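Putative lipoprotein (Bacteroides fragilis, PDB 3QNK) probably binds glycans at the outer membrane as a SusD-family lipoprotein, delivering them for nutrient uptake. Local coordinates at residues Tyr54-Ser57 with Trp58-Asn62; Tyr261-Lys265 with Tyr266-Gly270; Trp364-Tyr367 with Asp368-Tyr372; Glu451-Phe454 with Tyr455-Arg459. One frame throughout, in Å; residues are numbered along the deposited sequence. Where two conformers were deposited one is given.

Contact 1: Tyr54-Ser57 with Trp58-Asn62; sequences YRAS and WFKFN. With PO4 (phosphate ion), chain G.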
# COMPACT_ATOMS: atom_id res chain seq x y z
N TYR B 54 -8.79 -14.52 11.15
CA TYR B 54 -8.36 -13.12 10.97
C TYR B 54 -9.09 -12.14 11.88
O TYR B 54 -9.12 -10.94 11.58
CB TYR B 54 -8.52 -12.69 9.50
CG TYR B 54 -7.52 -13.35 8.57
CD1 TYR B 54 -6.27 -12.78 8.35
CD2 TYR B 54 -7.82 -14.54 7.92
CE1 TYR B 54 -5.33 -13.40 7.52
CE2 TYR B 54 -6.90 -15.15 7.07
CZ TYR B 54 -5.67 -14.57 6.86
OH TYR B 54 -4.76 -15.17 6.02
N ARG B 55 -9.62 -12.63 13.01
CA ARG B 55 -10.35 -11.90 14.04
C ARG B 55 -9.77 -10.53 14.33
O ARG B 55 -10.45 -9.53 14.13
CB ARG B 55 -10.36 -12.71 15.34
CG ARG B 55 -11.14 -12.03 16.46
CD ARG B 55 -11.26 -12.93 17.66
NE ARG B 55 -12.01 -14.12 17.31
CZ ARG B 55 -13.33 -14.18 17.30
NH1 ARG B 55 -14.04 -13.12 17.64
NH2 ARG B 55 -13.94 -15.31 16.98
N ALA B 56 -8.52 -10.50 14.81
CA ALA B 56 -7.82 -9.28 15.20
C ALA B 56 -7.45 -8.41 14.03
O ALA B 56 -7.51 -7.19 14.17
CB ALA B 56 -6.57 -9.64 15.99
N SER B 57 -7.07 -9.01 12.88
CA SER B 57 -6.67 -8.26 11.68
C SER B 57 -7.83 -7.61 10.97
O SER B 57 -7.67 -6.49 10.53
CB SER B 57 -5.97 -9.17 10.68
OG SER B 57 -4.65 -9.49 11.09
N TRP B 58 -8.95 -8.33 10.78
CA TRP B 58 -10.05 -7.89 9.94
C TRP B 58 -11.35 -7.56 10.62
O TRP B 58 -12.17 -6.88 9.98
CB TRP B 58 -10.38 -9.01 8.93
CG TRP B 58 -9.30 -9.40 7.96
CD1 TRP B 58 -8.10 -8.78 7.75
CD2 TRP B 58 -9.37 -10.47 6.99
NE1 TRP B 58 -7.39 -9.45 6.77
CE2 TRP B 58 -8.14 -10.50 6.30
CE3 TRP B 58 -10.32 -11.48 6.71
CZ2 TRP B 58 -7.85 -11.45 5.31
CZ3 TRP B 58 -10.03 -12.43 5.76
CH2 TRP B 58 -8.82 -12.39 5.04
N PHE B 59 -11.66 -8.14 11.81
CA PHE B 59 -13.04 -7.97 12.29
C PHE B 59 -13.21 -7.27 13.62
O PHE B 59 -14.29 -7.42 14.22
CB PHE B 59 -13.77 -9.32 12.30
CG PHE B 59 -13.72 -9.99 10.94
CD1 PHE B 59 -14.22 -9.36 9.80
CD2 PHE B 59 -13.13 -11.24 10.79
CE1 PHE B 59 -14.14 -9.98 8.55
CE2 PHE B 59 -13.04 -11.85 9.53
CZ PHE B 59 -13.53 -11.21 8.43
N LYS B 60 -12.26 -6.39 14.01
CA LYS B 60 -12.37 -5.64 15.26
C LYS B 60 -13.65 -4.76 15.31
O LYS B 60 -14.18 -4.55 16.42
CB LYS B 60 -11.12 -4.82 15.53
CG LYS B 60 -10.14 -5.56 16.41
CD LYS B 60 -8.86 -4.79 16.55
CE LYS B 60 -7.88 -5.59 17.34
NZ LYS B 60 -6.59 -4.86 17.46
N PHE B 61 -14.17 -4.32 14.14
CA PHE B 61 -15.40 -3.50 14.06
C PHE B 61 -16.56 -4.20 14.75
O PHE B 61 -17.31 -3.60 15.52
CB PHE B 61 -15.77 -3.18 12.59
CG PHE B 61 -17.10 -2.49 12.35
CD1 PHE B 61 -18.28 -3.23 12.20
CD2 PHE B 61 -17.18 -1.11 12.26
CE1 PHE B 61 -19.52 -2.59 12.02
CE2 PHE B 61 -18.42 -0.47 12.04
CZ PHE B 61 -19.58 -1.22 11.98
N ASN B 62 -16.71 -5.47 14.44
CA ASN B 62 -17.80 -6.30 14.93
C ASN B 62 -17.90 -6.36 16.47
O ASN B 62 -18.94 -6.71 16.99
CB ASN B 62 -17.64 -7.70 14.36
CG ASN B 62 -17.98 -7.79 12.90
OD1 ASN B 62 -18.81 -7.07 12.38
ND2 ASN B 62 -17.38 -8.73 12.20
P PO4 G . -17.14 -14.87 19.15
O1 PO4 G . -17.69 -13.43 19.85
O2 PO4 G . -15.87 -15.60 20.11
O3 PO4 G . -18.48 -15.69 19.10
O4 PO4 G . -16.85 -14.83 17.53
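The phenol ring of Tyr54 and the six-membered ring of the Trp58 indole lie against each other in an offset stack, their centroids 3.9 Å apart and their planes only 6° from parallel. Trp58 CZ2 stands over the centre of the tyrosine ring. Tyr54 covers one indole face with CG and with CB, which adds a CH-pi contact 3.7 Å from the centroid of the six-membered ring of Trp58. Phe59 CZ meets the indole at its edge, and Trp58 CB in turn lies over one face of the Phe59 ring. At the edge of the Arg55 guanidinium, NH2 and NH1 both donate to O4 of a phosphate ion, probably from the crystallisation liquor; the Arg55 NH2 to O4 distance is 3.0 Å. Asp52 also holds Arg55, through a salt bridge.

The stack spans one helical turn. Tyr54 and Trp58 both carry CG beside the backbone N (chi1 -71° and -62°), which sends the rings the same way. Tyr54, at the N-cap position, accepts the Trp58 N-H on its own carbonyl, O to N 2.7 Å, and Arg55 O takes Phe59 N at 3.0 Å. Aromatic residues four apart suit the place because one turn brings their faces together. Helix 55-58 leads into the loop before helix 76-93. Tyr54 packs on Val506 in helix 502-507 of the second subunit, where Asp503 bonds Ser57 OG.

Contact 2: Tyr261-Lys265 with Tyr266-Gly270; sequences YINDK and YGDRG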
# COMPACT_ATOMS: atom_id res chain seq x y z
N TYR B 261 -15.00 -27.43 1.16
CA TYR B 261 -15.03 -28.90 1.11
C TYR B 261 -16.07 -29.44 0.17
O TYR B 261 -17.16 -29.88 0.55
CB TYR B 261 -15.15 -29.46 2.53
CG TYR B 261 -14.01 -28.96 3.37
CD1 TYR B 261 -12.73 -29.49 3.22
CD2 TYR B 261 -14.17 -27.87 4.22
CE1 TYR B 261 -11.66 -29.00 3.96
CE2 TYR B 261 -13.10 -27.36 4.96
CZ TYR B 261 -11.85 -27.94 4.83
OH TYR B 261 -10.79 -27.47 5.57
N ILE B 262 -15.65 -29.47 -1.08
CA ILE B 262 -16.34 -29.90 -2.30
C ILE B 262 -15.36 -30.91 -2.94
O ILE B 262 -15.48 -31.28 -4.11
CB ILE B 262 -16.62 -28.52 -3.04
CG1 ILE B 262 -18.01 -27.96 -2.77
CG2 ILE B 262 -16.14 -28.27 -4.46
CD1 ILE B 262 -19.19 -29.00 -2.63
N ASN B 263 -14.42 -31.41 -2.10
CA ASN B 263 -13.30 -32.30 -2.42
C ASN B 263 -13.65 -33.80 -2.48
O ASN B 263 -12.76 -34.64 -2.48
CB ASN B 263 -12.12 -32.06 -1.45
CG ASN B 263 -12.40 -32.19 0.03
OD1 ASN B 263 -13.52 -32.06 0.52
ND2 ASN B 263 -11.34 -32.39 0.80
N ASP B 264 -14.94 -34.14 -2.59
CA ASP B 264 -15.42 -35.50 -2.85
C ASP B 264 -15.40 -35.71 -4.38
O ASP B 264 -15.12 -36.81 -4.85
CB ASP B 264 -16.84 -35.71 -2.26
CG ASP B 264 -17.91 -34.73 -2.74
OD1 ASP B 264 -17.67 -33.48 -2.69
OD2 ASP B 264 -19.02 -35.20 -3.13
N LYS B 265 -15.66 -34.63 -5.15
CA LYS B 265 -15.68 -34.56 -6.61
C LYS B 265 -14.62 -33.56 -7.15
O LYS B 265 -14.01 -33.82 -8.20
CB LYS B 265 -17.09 -34.13 -7.06
CG LYS B 265 -17.33 -34.22 -8.56
CD LYS B 265 -18.80 -34.08 -8.92
CE LYS B 265 -19.46 -35.40 -9.19
NZ LYS B 265 -20.71 -35.24 -10.00
N TYR B 266 -14.40 -32.43 -6.44
CA TYR B 266 -13.51 -31.40 -6.93
C TYR B 266 -12.26 -31.18 -6.07
O TYR B 266 -11.28 -31.88 -6.29
CB TYR B 266 -14.30 -30.11 -7.16
CG TYR B 266 -15.25 -30.27 -8.33
CD1 TYR B 266 -14.77 -30.47 -9.62
CD2 TYR B 266 -16.62 -30.31 -8.13
CE1 TYR B 266 -15.64 -30.63 -10.70
CE2 TYR B 266 -17.50 -30.50 -9.20
CZ TYR B 266 -17.00 -30.67 -10.48
OH TYR B 266 -17.84 -30.83 -11.55
N GLY B 267 -12.27 -30.23 -5.15
CA GLY B 267 -11.11 -29.94 -4.32
C GLY B 267 -11.41 -29.01 -3.18
O GLY B 267 -12.56 -28.64 -2.96
N ASP B 268 -10.35 -28.59 -2.47
CA ASP B 268 -10.44 -27.69 -1.31
C ASP B 268 -9.70 -26.36 -1.55
O ASP B 268 -9.28 -25.68 -0.59
CB ASP B 268 -9.93 -28.40 -0.05
CG ASP B 268 -8.57 -29.06 -0.15
OD1 ASP B 268 -7.74 -28.62 -0.99
OD2 ASP B 268 -8.31 -29.99 0.64
N ARG B 269 -9.65 -25.94 -2.81
CA ARG B 269 -9.02 -24.71 -3.26
C ARG B 269 -9.71 -23.47 -2.66
O ARG B 269 -9.01 -22.49 -2.39
CB ARG B 269 -9.01 -24.64 -4.80
CG ARG B 269 -7.95 -23.70 -5.37
CD ARG B 269 -6.97 -24.44 -6.24
NE ARG B 269 -5.76 -23.65 -6.44
CZ ARG B 269 -5.46 -22.98 -7.55
NH1 ARG B 269 -6.29 -22.99 -8.58
NH2 ARG B 269 -4.34 -22.28 -7.63
N GLY B 270 -11.03 -23.52 -2.45
CA GLY B 270 -11.81 -22.42 -1.87
C GLY B 270 -11.45 -22.06 -0.43
O GLY B 270 -10.80 -22.86 0.27
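Ile262 and Tyr266 lie side by side and point the same way, Ile262 CG2 resting 3.7 Å from Tyr266 CB. Lys265 runs alongside the same tyrosine from the neighbouring position. Its CG sits over one ring face, shifted toward the rim, in a CH-pi contact 4.0 Å from the Tyr266 ring centroid and 20° off the normal. With CG anti to its backbone N (chi1 -171°), the lysine keeps its methylenes along the ring; the chain, bent at chi3, takes NZ on to the carbonyls of Lys336 and Ala338. A long amphipathic chain suits this place, since apolar carbon covers the aromatic face while the charge goes on to carbonyl oxygens. Tyr266 OH likewise bonds backbone oxygens, those of Asp335 and Gly337.

One backbone bond draws the two aligned side chains together: Tyr266 N donates to Ile262 O at 2.8 Å, arriving in the carbonyl plane. Joining residue i to i+4 outside any helix, it closes an alpha turn. Beyond the turn the chain doubles back, and Asn263 CB meets Gly267 CA at 3.7 Å. The Asn263 amide and Asp268 carboxylate cross with planes 41° apart, ND2 and OD2 remaining 3.9 Å from each other.

The turn belongs to the long loop between helix 253-257 and helix 278-283, near the surface. Its Ile262, Lys265 and Tyr266 side chains all rest on Val339 of the short strand 339-340.

Contact 3: Trp364-Tyr367 with Asp368-Tyr372; sequences WIDY and DNYNY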
# COMPACT_ATOMS: atom_id res chain seq x y z
N TRP B 364 -22.83 -13.67 -7.61
CA TRP B 364 -21.78 -13.38 -8.57
C TRP B 364 -20.77 -14.53 -8.71
O TRP B 364 -19.84 -14.39 -9.51
CB TRP B 364 -21.09 -12.04 -8.28
CG TRP B 364 -20.95 -11.73 -6.82
CD1 TRP B 364 -21.79 -10.97 -6.05
CD2 TRP B 364 -19.97 -12.27 -5.93
NE1 TRP B 364 -21.36 -10.97 -4.73
CE2 TRP B 364 -20.25 -11.77 -4.63
CE3 TRP B 364 -18.87 -13.13 -6.10
CZ2 TRP B 364 -19.45 -12.06 -3.53
CZ3 TRP B 364 -18.08 -13.42 -5.01
CH2 TRP B 364 -18.37 -12.89 -3.74
N ILE B 365 -20.94 -15.67 -8.00
CA ILE B 365 -20.09 -16.84 -8.24
C ILE B 365 -20.84 -17.67 -9.30
O ILE B 365 -21.95 -18.12 -9.04
CB ILE B 365 -19.67 -17.67 -7.00
CG1 ILE B 365 -18.87 -16.80 -6.02
CG2 ILE B 365 -18.82 -18.88 -7.45
CD1 ILE B 365 -18.63 -17.43 -4.66
N ASP B 366 -20.25 -17.82 -10.52
CA ASP B 366 -20.86 -18.53 -11.64
C ASP B 366 -20.74 -20.06 -11.48
O ASP B 366 -20.07 -20.72 -12.26
CB ASP B 366 -20.25 -18.06 -12.97
CG ASP B 366 -21.09 -18.30 -14.23
OD1 ASP B 366 -22.09 -19.07 -14.15
OD2 ASP B 366 -20.74 -17.70 -15.29
N TYR B 367 -21.45 -20.62 -10.47
CA TYR B 367 -21.55 -22.05 -10.24
C TYR B 367 -22.41 -22.70 -11.34
O TYR B 367 -22.39 -23.92 -11.50
CB TYR B 367 -22.16 -22.32 -8.87
CG TYR B 367 -21.30 -22.04 -7.67
CD1 TYR B 367 -20.05 -22.64 -7.52
CD2 TYR B 367 -21.79 -21.29 -6.60
CE1 TYR B 367 -19.27 -22.44 -6.38
CE2 TYR B 367 -21.02 -21.09 -5.45
CZ TYR B 367 -19.77 -21.67 -5.34
OH TYR B 367 -19.00 -21.47 -4.22
N ASP B 368 -23.17 -21.88 -12.09
CA ASP B 368 -23.99 -22.37 -13.20
C ASP B 368 -23.13 -22.79 -14.39
O ASP B 368 -23.32 -23.89 -14.93
CB ASP B 368 -24.99 -21.29 -13.66
CG ASP B 368 -26.11 -20.98 -12.68
OD1 ASP B 368 -26.98 -21.84 -12.49
OD2 ASP B 368 -26.12 -19.85 -12.12
N ASN B 369 -22.17 -21.94 -14.80
CA ASN B 369 -21.39 -22.18 -16.01
C ASN B 369 -19.95 -22.56 -15.83
O ASN B 369 -19.45 -23.39 -16.59
CB ASN B 369 -21.43 -20.92 -16.87
CG ASN B 369 -22.84 -20.51 -17.22
OD1 ASN B 369 -23.55 -21.23 -17.92
ND2 ASN B 369 -23.28 -19.37 -16.69
N TYR B 370 -19.26 -21.94 -14.87
CA TYR B 370 -17.83 -22.16 -14.64
C TYR B 370 -17.46 -23.60 -14.35
O TYR B 370 -18.28 -24.41 -13.90
CB TYR B 370 -17.30 -21.27 -13.49
CG TYR B 370 -16.82 -19.89 -13.91
CD1 TYR B 370 -17.35 -19.26 -15.03
CD2 TYR B 370 -15.88 -19.21 -13.15
CE1 TYR B 370 -16.93 -17.98 -15.40
CE2 TYR B 370 -15.47 -17.92 -13.50
CZ TYR B 370 -15.99 -17.30 -14.63
OH TYR B 370 -15.58 -16.04 -14.97
N ASN B 371 -16.18 -23.88 -14.66
CA ASN B 371 -15.50 -25.15 -14.35
C ASN B 371 -14.77 -24.93 -13.04
O ASN B 371 -14.57 -23.77 -12.64
CB ASN B 371 -14.56 -25.63 -15.47
CG ASN B 371 -13.79 -26.91 -15.14
OD1 ASN B 371 -14.25 -27.78 -14.37
ND2 ASN B 371 -12.57 -27.04 -15.66
N TYR B 372 -14.42 -26.02 -12.31
CA TYR B 372 -13.72 -25.89 -11.02
C TYR B 372 -12.31 -25.33 -11.23
O TYR B 372 -11.61 -25.80 -12.12
CB TYR B 372 -13.65 -27.24 -10.28
CG TYR B 372 -13.11 -27.12 -8.87
CD1 TYR B 372 -13.91 -26.68 -7.82
CD2 TYR B 372 -11.78 -27.42 -8.58
CE1 TYR B 372 -13.41 -26.55 -6.54
CE2 TYR B 372 -11.26 -27.29 -7.30
CZ TYR B 372 -12.09 -26.85 -6.27
OH TYR B 372 -11.58 -26.70 -5.01
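Hydrogen bonds to Asp366 dominate this turn, and Asn369 supplies most of them. Asp366 OD1 accepts the backbone Asn369 N at 2.9 Å, the donor coming from above the carboxylate plane. The Asn369 amide adds weak bonds from ND2, 2.8 Å to Asp366 OD1 and 3.3 Å to Asp366 OD2. Amide and carboxylate planes stand 89° apart, so ND2 reaches both oxygens without the two groups lying flat together. Asp366 can offer this group because its CG is anti to the backbone N (chi1 -158°), which turns the carboxylate back over the chain that follows.

The main-chain oxygen is engaged as well: Tyr370 N donates to Asp366 O at 3.0 Å. Side-chain acceptance from i+3 combined with main-chain acceptance from i+4 makes this an Asx motif, a role for which a short carboxylate is well suited. Asp366 is also the centre of an inverse gamma turn, with a weak bond from Tyr367 N to Ile365 O. Tyr370 OH bonds the carbonyl of Ser383.

Among the apolar contacts, Asp366 CB lies over one face of the Tyr370 ring, offset toward the rim, in a CH-pi contact 4.1 Å from the centroid. The Tyr370 side chain touches Met254 in helix 253-257.

Of charges, Asp366 OD1 and Asp368 OD2 are 4.6 Å apart; Asp368 OD2 has a salt bridge to Arg225 and a bond from Trp229 NE1, which would probably offset the repulsion.

Contact 4: Glu451-Phe454 with Tyr455-Arg459; sequences EQRF and YDVRR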
# COMPACT_ATOMS: atom_id res chain seq x y z
N GLU B 451 -21.98 -5.41 -1.41
CA GLU B 451 -21.26 -4.38 -0.65
C GLU B 451 -22.15 -3.15 -0.31
O GLU B 451 -21.65 -2.02 -0.33
CB GLU B 451 -19.97 -3.94 -1.40
CG GLU B 451 -18.80 -3.72 -0.45
CD GLU B 451 -17.49 -3.17 -1.01
OE1 GLU B 451 -17.08 -3.59 -2.12
OE2 GLU B 451 -16.85 -2.38 -0.27
N GLN B 452 -23.43 -3.38 0.06
CA GLN B 452 -24.30 -2.24 0.41
C GLN B 452 -24.81 -2.28 1.83
O GLN B 452 -25.00 -1.23 2.42
CB GLN B 452 -25.50 -2.19 -0.55
CG GLN B 452 -25.22 -1.60 -1.91
CD GLN B 452 -26.32 -0.69 -2.35
OE1 GLN B 452 -26.81 0.20 -1.61
NE2 GLN B 452 -26.66 -0.84 -3.61
N ARG B 453 -25.05 -3.47 2.39
CA ARG B 453 -25.64 -3.66 3.71
C ARG B 453 -24.96 -2.83 4.78
O ARG B 453 -25.64 -2.24 5.63
CB ARG B 453 -25.62 -5.15 4.10
CG ARG B 453 -26.34 -5.48 5.40
CD ARG B 453 -27.75 -4.96 5.37
NE ARG B 453 -28.44 -5.28 6.60
CZ ARG B 453 -29.71 -4.98 6.83
NH1 ARG B 453 -30.42 -4.34 5.91
NH2 ARG B 453 -30.29 -5.34 7.96
N PHE B 454 -23.64 -2.80 4.77
CA PHE B 454 -22.88 -2.11 5.79
C PHE B 454 -23.23 -0.61 5.76
O PHE B 454 -23.41 -0.01 6.81
CB PHE B 454 -21.38 -2.40 5.55
CG PHE B 454 -20.45 -1.60 6.42
CD1 PHE B 454 -20.20 -0.25 6.16
CD2 PHE B 454 -19.86 -2.18 7.53
CE1 PHE B 454 -19.39 0.49 6.99
CE2 PHE B 454 -19.10 -1.42 8.40
CZ PHE B 454 -18.87 -0.10 8.14
N TYR B 455 -23.34 -0.02 4.56
CA TYR B 455 -23.65 1.40 4.38
C TYR B 455 -25.14 1.66 4.55
O TYR B 455 -25.52 2.76 4.94
CB TYR B 455 -23.13 1.89 3.03
CG TYR B 455 -21.65 1.61 2.86
CD1 TYR B 455 -20.69 2.36 3.54
CD2 TYR B 455 -21.21 0.58 2.03
CE1 TYR B 455 -19.32 2.08 3.43
CE2 TYR B 455 -19.85 0.30 1.88
CZ TYR B 455 -18.91 1.05 2.59
OH TYR B 455 -17.59 0.76 2.39
N ASP B 456 -25.98 0.65 4.32
CA ASP B 456 -27.41 0.79 4.56
C ASP B 456 -27.68 0.87 6.09
O ASP B 456 -28.35 1.79 6.55
CB ASP B 456 -28.17 -0.36 3.91
CG ASP B 456 -28.31 -0.26 2.39
OD1 ASP B 456 -28.09 0.86 1.83
OD2 ASP B 456 -28.67 -1.28 1.76
N VAL B 457 -27.03 -0.00 6.87
CA VAL B 457 -27.11 -0.02 8.33
C VAL B 457 -26.64 1.33 8.91
O VAL B 457 -27.25 1.88 9.83
CB VAL B 457 -26.30 -1.23 8.89
CG1 VAL B 457 -25.99 -1.09 10.38
CG2 VAL B 457 -27.01 -2.56 8.63
N ARG B 458 -25.55 1.87 8.33
CA ARG B 458 -24.88 3.12 8.72
C ARG B 458 -25.74 4.32 8.45
O ARG B 458 -25.90 5.18 9.34
CB ARG B 458 -23.57 3.23 7.92
CG ARG B 458 -22.76 4.47 8.18
CD ARG B 458 -21.34 4.26 7.69
NE ARG B 458 -20.46 3.70 8.71
CZ ARG B 458 -19.14 3.74 8.63
NH1 ARG B 458 -18.55 4.30 7.58
NH2 ARG B 458 -18.39 3.23 9.60
N ARG B 459 -26.29 4.40 7.22
CA ARG B 459 -27.11 5.54 6.80
C ARG B 459 -28.50 5.50 7.44
O ARG B 459 -29.00 6.55 7.84
CB ARG B 459 -27.17 5.68 5.28
CG ARG B 459 -27.92 4.58 4.56
CD ARG B 459 -27.69 4.72 3.08
NE ARG B 459 -28.41 3.69 2.35
CZ ARG B 459 -29.65 3.81 1.93
NH1 ARG B 459 -30.33 4.93 2.16
NH2 ARG B 459 -30.23 2.82 1.28
O HOH W 1 -29.93 -3.20 3.27
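Gln452 O receives the Asp456 amide, N to O 2.8 Å, and more weakly that of Tyr455. Val457 N then donates to Arg453 O, and Arg458 N to Phe454 O, as the helix gets under way.

Both oxygens of the buried Asp456 carboxylate have donors. Arg459 grips OD1 side-on, its NE at 2.9 Å and NH2 at 3.0 Å from Asp456 OD1, both from the same face of the carboxylate plane. A water donates to Asp456 OD2 at 2.7 Å and accepts from Arg453 NH1. Arg453 is further paired through NE with Asp44, while Val457 CG2 lies over one face of its guanidinium.

Phe454 and Arg458 both place CG anti to the backbone N (chi1 172° and 179°) and run side by side, bringing Phe454 CE1 over the guanidinium centre, 3.6 Å from Arg458 CZ. That leaves the N-H groups for the carbonyls of Lys124 and Leu495. The edge of Phe454 also points at the face of Tyr455, whose OH bonds Gln39.

The three i+4 main-chain bonds are the alpha-helical pattern, here at the N-terminal end of helix 453-460, buried near the chain's centre against helices 101-126 and 181-194 in a SusD-family protein with an alpha-alpha superhelix.

Overall arrangement
Following the chain, all four contacts are local and in series: none nests within or crosses another. Contact 1 forms helix 55-58 and the bend after it, contact 2 closes a turn in the loop before helix 278-283, contact 3 one in the loop between strands 360-361 and 384-387, and contact 4 starts helix 453-460. Folding brings them together in pairs. Phe61 packs on Phe454, Phe61 CZ to Phe454 CE2 3.6 Å, linking contact 1 to the more central contact 4. Contacts 2 and 3 meet where Tyr372 OH probably hydrogen-bonds Gly267 O and Arg269 N, joining the two loops. The centres of contacts 2 and 4 are about 33 Å apart.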